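Local coordinates for protein tRNA-splicing ligase RtcB (Thermus thermophilus, PDB 2EPG) that probably joins RNA ends carrying a 3'-phosphate or 2',3'-cyclic phosphate to 5'-hydroxyl ends, using GTP and manganese, at residues Arg126-Leu137 against Phe314-Phe324. Numbering follows the deposited sequence.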
ATOM      1  N   ARG A 126      27.740   7.545 -11.597  1.00 41.02           N
ATOM      2  CA  ARG A 126      26.771   7.942 -12.624  1.00 41.00           C
ATOM      3  C   ARG A 126      25.492   8.488 -11.992  1.00 40.46           C
ATOM      4  O   ARG A 126      24.453   8.609 -12.647  1.00 36.64           O
ATOM      5  CB  ARG A 126      26.407   6.754 -13.512  1.00 43.35           C
ATOM      6  CG  ARG A 126      27.592   5.947 -14.004  1.00 45.72           C
ATOM      7  CD  ARG A 126      27.161   5.062 -15.150  1.00 47.38           C
ATOM      8  NE  ARG A 126      27.962   3.850 -15.244  1.00 46.25           N
ATOM      9  CZ  ARG A 126      27.807   2.941 -16.197  1.00 48.51           C
ATOM     10  NH1 ARG A 126      28.568   1.855 -16.216  1.00 51.76           N
ATOM     11  NH2 ARG A 126      26.895   3.122 -17.139  1.00 47.71           N
ATOM     12  N   GLN A 127      25.586   8.804 -10.709  1.00 40.09           N
ATOM     13  CA  GLN A 127      24.467   9.318  -9.934  1.00 41.03           C
ATOM     14  C   GLN A 127      23.747  10.495 -10.603  1.00 41.40           C
ATOM     15  O   GLN A 127      22.511  10.550 -10.647  1.00 40.94           O
ATOM     16  CB  GLN A 127      24.980   9.717  -8.552  1.00 41.50           C
ATOM     17  CG  GLN A 127      23.943  10.291  -7.642  1.00 45.21           C
ATOM     18  CD  GLN A 127      24.470  10.509  -6.236  1.00 44.88           C
ATOM     19  OE1 GLN A 127      25.588  10.991  -6.042  1.00 43.54           O
ATOM     20  NE2 GLN A 127      23.658  10.168  -5.248  1.00 45.26           N
ATOM     21  N   LYS A 128      24.522  11.429 -11.135  1.00 40.32           N
ATOM     22  CA  LYS A 128      23.955  12.598 -11.786  1.00 40.27           C
ATOM     23  C   LYS A 128      23.256  12.198 -13.079  1.00 38.68           C
ATOM     24  O   LYS A 128      22.109  12.560 -13.296  1.00 37.87           O
ATOM     25  CB  LYS A 128      25.063  13.626 -12.053  1.00 42.09           C
ATOM     26  CG  LYS A 128      24.578  15.027 -12.378  1.00 44.71           C
ATOM     27  CD  LYS A 128      24.309  15.210 -13.870  1.00 48.34           C
ATOM     28  CE  LYS A 128      24.102  16.689 -14.204  1.00 50.30           C
ATOM     29  NZ  LYS A 128      25.242  17.492 -13.665  1.00 51.21           N
ATOM     30  N   GLU A 129      23.944  11.448 -13.934  1.00 39.54           N
ATOM     31  CA  GLU A 129      23.358  11.002 -15.195  1.00 39.76           C
ATOM     32  C   GLU A 129      22.011  10.296 -14.971  1.00 39.43           C
ATOM     33  O   GLU A 129      21.044  10.548 -15.690  1.00 40.28           O
ATOM     34  CB  GLU A 129      24.298  10.036 -15.924  1.00 40.88           C
ATOM     35  CG  GLU A 129      25.632  10.618 -16.377  1.00 45.38           C
ATOM     36  CD  GLU A 129      26.504  11.040 -15.214  1.00 46.63           C
ATOM     37  OE1 GLU A 129      26.547  10.306 -14.203  1.00 48.29           O
ATOM     38  OE2 GLU A 129      27.155  12.099 -15.312  1.00 49.44           O
ATOM     39  N   LEU A 130      21.961   9.414 -13.975  1.00 36.48           N
ATOM     40  CA  LEU A 130      20.748   8.658 -13.674  1.00 36.07           C
ATOM     41  C   LEU A 130      19.627   9.570 -13.188  1.00 34.44           C
ATOM     42  O   LEU A 130      18.498   9.477 -13.660  1.00 35.47           O
ATOM     43  CB  LEU A 130      21.052   7.573 -12.637  1.00 34.02           C
ATOM     44  CG  LEU A 130      19.902   6.653 -12.218  1.00 35.86           C
ATOM     45  CD1 LEU A 130      19.328   5.935 -13.436  1.00 33.19           C
ATOM     46  CD2 LEU A 130      20.412   5.642 -11.182  1.00 32.87           C
ATOM     47  N   ALA A 131      19.940  10.461 -12.256  1.00 34.63           N
ATOM     48  CA  ALA A 131      18.935  11.376 -11.747  1.00 35.21           C
ATOM     49  C   ALA A 131      18.290  12.111 -12.929  1.00 36.14           C
ATOM     50  O   ALA A 131      17.060  12.151 -13.054  1.00 35.96           O
ATOM     51  CB  ALA A 131      19.573  12.373 -10.770  1.00 33.90           C
ATOM     52  N   ASP A 132      19.123  12.669 -13.806  1.00 35.99           N
ATOM     53  CA  ASP A 132      18.636  13.390 -14.981  1.00 36.85           C
ATOM     54  C   ASP A 132      17.822  12.497 -15.907  1.00 35.95           C
ATOM     55  O   ASP A 132      16.810  12.925 -16.462  1.00 36.04           O
ATOM     56  CB  ASP A 132      19.811  13.976 -15.776  1.00 38.46           C
ATOM     57  CG  ASP A 132      20.578  15.019 -14.998  1.00 38.71           C
ATOM     58  OD1 ASP A 132      21.741  15.268 -15.362  1.00 43.80           O
ATOM     59  OD2 ASP A 132      20.021  15.596 -14.037  1.00 39.23           O
ATOM     60  N   ALA A 133      18.267  11.261 -16.093  1.00 35.10           N
ATOM     61  CA  ALA A 133      17.542  10.350 -16.966  1.00 35.60           C
ATOM     62  C   ALA A 133      16.192   9.977 -16.346  1.00 36.32           C
ATOM     63  O   ALA A 133      15.197   9.862 -17.058  1.00 36.10           O
ATOM     64  CB  ALA A 133      18.377   9.099 -17.235  1.00 36.41           C
ATOM     65  N   LEU A 134      16.152   9.808 -15.022  1.00 34.81           N
ATOM     66  CA  LEU A 134      14.910   9.448 -14.340  1.00 34.87           C
ATOM     67  C   LEU A 134      13.884  10.586 -14.409  1.00 37.42           C
ATOM     68  O   LEU A 134      12.690  10.351 -14.634  1.00 35.14           O
ATOM     69  CB  LEU A 134      15.187   9.078 -12.870  1.00 30.94           C
ATOM     70  CG  LEU A 134      15.789   7.679 -12.677  1.00 31.17           C
ATOM     71  CD1 LEU A 134      16.228   7.480 -11.237  1.00 31.49           C
ATOM     72  CD2 LEU A 134      14.766   6.628 -13.078  1.00 26.11           C
ATOM     73  N   TYR A 135      14.357  11.812 -14.209  1.00 39.82           N
ATOM     74  CA  TYR A 135      13.495  12.987 -14.253  1.00 43.89           C
ATOM     75  C   TYR A 135      12.936  13.204 -15.661  1.00 44.60           C
ATOM     76  O   TYR A 135      11.837  13.715 -15.831  1.00 44.52           O
ATOM     77  CB  TYR A 135      14.268  14.238 -13.833  1.00 47.78           C
ATOM     78  CG  TYR A 135      13.400  15.462 -13.876  1.00 52.79           C
ATOM     79  CD1 TYR A 135      12.348  15.616 -12.969  1.00 55.46           C
ATOM     80  CD2 TYR A 135      13.557  16.423 -14.875  1.00 54.37           C
ATOM     81  CE1 TYR A 135      11.466  16.689 -13.058  1.00 57.46           C
ATOM     82  CE2 TYR A 135      12.671  17.507 -14.977  1.00 57.47           C
ATOM     83  CZ  TYR A 135      11.629  17.627 -14.064  1.00 58.13           C
ATOM     84  OH  TYR A 135      10.729  18.666 -14.168  1.00 61.60           O
ATOM     85  N   ARG A 136      13.701  12.801 -16.665  1.00 46.24           N
ATOM     86  CA  ARG A 136      13.305  12.964 -18.053  1.00 48.39           C
ATOM     87  C   ARG A 136      12.411  11.826 -18.559  1.00 49.83           C
ATOM     88  O   ARG A 136      11.432  12.069 -19.263  1.00 50.79           O
ATOM     89  CB  ARG A 136      14.559  13.053 -18.923  1.00 50.04           C
ATOM     90  CG  ARG A 136      14.321  13.502 -20.349  1.00 53.43           C
ATOM     91  CD  ARG A 136      15.614  13.428 -21.150  1.00 57.38           C
ATOM     92  NE  ARG A 136      16.013  12.045 -21.417  1.00 61.24           N
ATOM     93  CZ  ARG A 136      17.171  11.501 -21.036  1.00 63.57           C
ATOM     94  NH1 ARG A 136      17.431  10.231 -21.335  1.00 64.30           N
ATOM     95  NH2 ARG A 136      18.068  12.214 -20.355  1.00 63.11           N
ATOM     96  N   LEU A 137      12.746  10.587 -18.201  1.00 49.59           N
ATOM     97  CA  LEU A 137      11.973   9.431 -18.646  1.00 49.87           C
ATOM     98  C   LEU A 137      10.742   9.112 -17.796  1.00 50.51           C
ATOM     99  O   LEU A 137       9.902   8.304 -18.197  1.00 50.35           O
ATOM    100  CB  LEU A 137      12.880   8.203 -18.746  1.00 48.80           C
ATOM    101  CG  LEU A 137      14.068   8.445 -19.679  1.00 48.33           C
ATOM    102  CD1 LEU A 137      14.883   7.166 -19.849  1.00 49.23           C
ATOM    103  CD2 LEU A 137      13.546   8.929 -21.030  1.00 48.49           C
ATOM    104  N   PHE A 314       9.912   2.515 -17.295  1.00 26.70           N
ATOM    105  CA  PHE A 314      10.684   3.725 -17.548  1.00 28.91           C
ATOM    106  C   PHE A 314      11.944   3.772 -16.694  1.00 28.45           C
ATOM    107  O   PHE A 314      12.945   4.335 -17.107  1.00 28.35           O
ATOM    108  CB  PHE A 314       9.862   5.003 -17.251  1.00 30.06           C
ATOM    109  CG  PHE A 314       8.608   5.144 -18.075  1.00 31.03           C
ATOM    110  CD1 PHE A 314       8.511   4.570 -19.346  1.00 31.75           C
ATOM    111  CD2 PHE A 314       7.530   5.888 -17.593  1.00 31.82           C
ATOM    112  CE1 PHE A 314       7.355   4.735 -20.127  1.00 31.22           C
ATOM    113  CE2 PHE A 314       6.372   6.067 -18.360  1.00 32.05           C
ATOM    114  CZ  PHE A 314       6.284   5.484 -19.634  1.00 33.25           C
ATOM    115  N   VAL A 315      11.892   3.211 -15.487  1.00 28.83           N
ATOM    116  CA  VAL A 315      13.061   3.227 -14.631  1.00 27.25           C
ATOM    117  C   VAL A 315      14.139   2.387 -15.307  1.00 28.95           C
ATOM    118  O   VAL A 315      15.300   2.796 -15.384  1.00 28.79           O
ATOM    119  CB  VAL A 315      12.751   2.670 -13.224  1.00 29.20           C
ATOM    120  CG1 VAL A 315      14.051   2.343 -12.479  1.00 25.08           C
ATOM    121  CG2 VAL A 315      11.941   3.702 -12.430  1.00 29.08           C
ATOM    122  N   ARG A 316      13.758   1.220 -15.808  1.00 28.90           N
ATOM    123  CA  ARG A 316      14.721   0.388 -16.494  1.00 30.51           C
ATOM    124  C   ARG A 316      15.305   1.179 -17.668  1.00 31.52           C
ATOM    125  O   ARG A 316      16.512   1.143 -17.886  1.00 31.35           O
ATOM    126  CB  ARG A 316      14.058  -0.905 -16.977  1.00 30.16           C
ATOM    127  CG  ARG A 316      13.748  -1.868 -15.828  1.00 31.10           C
ATOM    128  CD  ARG A 316      12.810  -2.993 -16.218  1.00 32.14           C
ATOM    129  NE  ARG A 316      12.634  -3.942 -15.113  1.00 29.96           N
ATOM    130  CZ  ARG A 316      11.563  -4.703 -14.961  1.00 29.10           C
ATOM    131  NH1 ARG A 316      11.475  -5.542 -13.934  1.00 29.39           N
ATOM    132  NH2 ARG A 316      10.564  -4.619 -15.836  1.00 28.90           N
ATOM    133  N   GLU A 317      14.461   1.918 -18.396  1.00 31.56           N
ATOM    134  CA  GLU A 317      14.933   2.702 -19.541  1.00 32.74           C
ATOM    135  C   GLU A 317      15.928   3.772 -19.112  1.00 32.82           C
ATOM    136  O   GLU A 317      16.864   4.091 -19.841  1.00 32.41           O
ATOM    137  CB  GLU A 317      13.768   3.362 -20.281  1.00 34.06           C
ATOM    138  CG  GLU A 317      12.769   2.373 -20.872  1.00 41.20           C
ATOM    139  CD  GLU A 317      11.674   3.056 -21.687  1.00 43.75           C
ATOM    140  OE1 GLU A 317      11.263   4.178 -21.304  1.00 44.98           O
ATOM    141  OE2 GLU A 317      11.221   2.463 -22.694  1.00 44.40           O
ATOM    142  N   ALA A 318      15.734   4.325 -17.927  1.00 32.10           N
ATOM    143  CA  ALA A 318      16.651   5.339 -17.446  1.00 33.13           C
ATOM    144  C   ALA A 318      18.016   4.734 -17.104  1.00 34.82           C
ATOM    145  O   ALA A 318      19.045   5.330 -17.406  1.00 34.25           O
ATOM    146  CB  ALA A 318      16.063   6.046 -16.234  1.00 32.65           C
ATOM    147  N   PHE A 319      18.043   3.551 -16.491  1.00 35.11           N
ATOM    148  CA  PHE A 319      19.332   2.950 -16.145  1.00 35.13           C
ATOM    149  C   PHE A 319      20.107   2.651 -17.420  1.00 35.78           C
ATOM    150  O   PHE A 319      21.295   2.953 -17.527  1.00 35.88           O
ATOM    151  CB  PHE A 319      19.148   1.661 -15.334  1.00 33.99           C
ATOM    152  CG  PHE A 319      18.988   1.888 -13.848  1.00 33.06           C
ATOM    153  CD1 PHE A 319      19.972   1.465 -12.960  1.00 34.01           C
ATOM    154  CD2 PHE A 319      17.852   2.511 -13.337  1.00 33.09           C
ATOM    155  CE1 PHE A 319      19.830   1.657 -11.569  1.00 31.97           C
ATOM    156  CE2 PHE A 319      17.703   2.710 -11.954  1.00 33.82           C
ATOM    157  CZ  PHE A 319      18.693   2.281 -11.074  1.00 32.90           C
ATOM    158  N   GLU A 320      19.417   2.077 -18.395  1.00 35.20           N
ATOM    159  CA  GLU A 320      20.031   1.739 -19.666  1.00 38.34           C
ATOM    160  C   GLU A 320      20.521   2.986 -20.427  1.00 39.13           C
ATOM    161  O   GLU A 320      21.590   2.974 -21.025  1.00 38.89           O
ATOM    162  CB  GLU A 320      19.033   0.943 -20.507  1.00 37.53           C
ATOM    163  CG  GLU A 320      18.821  -0.454 -19.991  1.00 40.01           C
ATOM    164  CD  GLU A 320      17.497  -1.048 -20.411  1.00 41.19           C
ATOM    165  OE1 GLU A 320      16.876  -0.505 -21.348  1.00 41.58           O
ATOM    166  OE2 GLU A 320      17.080  -2.064 -19.801  1.00 41.02           O
ATOM    167  N   LYS A 321      19.741   4.059 -20.385  1.00 40.29           N
ATOM    168  CA  LYS A 321      20.104   5.296 -21.065  1.00 41.59           C
ATOM    169  C   LYS A 321      21.457   5.823 -20.569  1.00 41.35           C
ATOM    170  O   LYS A 321      22.218   6.414 -21.335  1.00 40.22           O
ATOM    171  CB  LYS A 321      19.004   6.345 -20.837  1.00 45.04           C
ATOM    172  CG  LYS A 321      18.952   7.471 -21.863  1.00 49.05           C
ATOM    173  CD  LYS A 321      20.075   8.460 -21.650  1.00 55.08           C
ATOM    174  CE  LYS A 321      20.024   9.595 -22.664  1.00 57.43           C
ATOM    175  NZ  LYS A 321      21.190  10.520 -22.501  1.00 59.04           N
ATOM    176  N   VAL A 322      21.772   5.599 -19.295  1.00 39.36           N
ATOM    177  CA  VAL A 322      23.039   6.081 -18.754  1.00 38.53           C
ATOM    178  C   VAL A 322      24.169   5.059 -18.786  1.00 38.97           C
ATOM    179  O   VAL A 322      25.210   5.270 -18.163  1.00 38.64           O
ATOM    180  CB  VAL A 322      22.893   6.594 -17.314  1.00 38.29           C
ATOM    181  CG1 VAL A 322      21.938   7.794 -17.288  1.00 36.61           C
ATOM    182  CG2 VAL A 322      22.392   5.476 -16.414  1.00 36.47           C
ATOM    183  N   GLY A 323      23.963   3.946 -19.487  1.00 37.36           N
ATOM    184  CA  GLY A 323      25.031   2.972 -19.602  1.00 36.93           C
ATOM    185  C   GLY A 323      24.903   1.603 -18.969  1.00 37.17           C
ATOM    186  O   GLY A 323      25.714   0.729 -19.262  1.00 34.91           O
ATOM    187  N   PHE A 324      23.919   1.399 -18.099  1.00 35.80           N
ATOM    188  CA  PHE A 324      23.769   0.092 -17.479  1.00 35.14           C
ATOM    189  C   PHE A 324      22.883  -0.769 -18.361  1.00 36.05           C
ATOM    190  O   PHE A 324      21.690  -0.488 -18.508  1.00 36.92           O
ATOM    191  CB  PHE A 324      23.142   0.211 -16.087  1.00 33.79           C
ATOM    192  CG  PHE A 324      23.981   0.967 -15.107  1.00 33.91           C
ATOM    193  CD1 PHE A 324      23.675   2.281 -14.779  1.00 33.98           C
ATOM    194  CD2 PHE A 324      25.075   0.367 -14.502  1.00 34.79           C
ATOM    195  CE1 PHE A 324      24.443   2.987 -13.863  1.00 32.70           C
ATOM    196  CE2 PHE A 324      25.854   1.062 -13.580  1.00 35.28           C
ATOM    197  CZ  PHE A 324      25.538   2.379 -13.258  1.00 34.27           C
TER
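Val322 O accepts a hydrogen bond from NH2 of Arg126 (2.9 Å); the oxygen lies close to the guanidinium plane, while the donor is tilted out of the carbonyl plane. The same guanidinium lies flat on one face of the Phe324 ring, planes 14° apart, in a cation-pi stack with CZ of Arg126 3.9 Å from the ring centroid. An extended chain from CG to NE carries it there from the N-cap of helix 127-137. Were Arg126 an alanine, the Val322 carbonyl would lose this donor and the Phe324 face its cation, and the post-helical turn would probably be held less firmly to helix 127-137. This carbonyl lies just past the last turn of helix 288-321, which a Schellman motif closes: Gly323, at positive phi, is the C-prime residue, Phe324 N bonds back to Phe319 O and Gly323 N to Glu320 O. Helix 127-137 and segment 314-321 run roughly antiparallel, axes 8.5 Å apart at closest approach and 141° between their directions. Where the backbones come nearest, Ala133 faces Ala318, CB to CB 4.0 Å. Ala318 is a knob among Leu130, Ala133, Leu134 and Leu137, pressed tightly by Leu134 CD2 at 3.5 Å from its CB. Leu130 CD1 lies over a face of the Phe319 ring, 4.0 Å from its centroid, its CG being anti to the backbone N (chi1 -179°). Leu137 fills the reciprocal hole between Phe314, Glu317, Ala318 and Lys321. Leu134 and Val315 both rest on Leu217 of strand 216-225, a residue predicted to bind GMP.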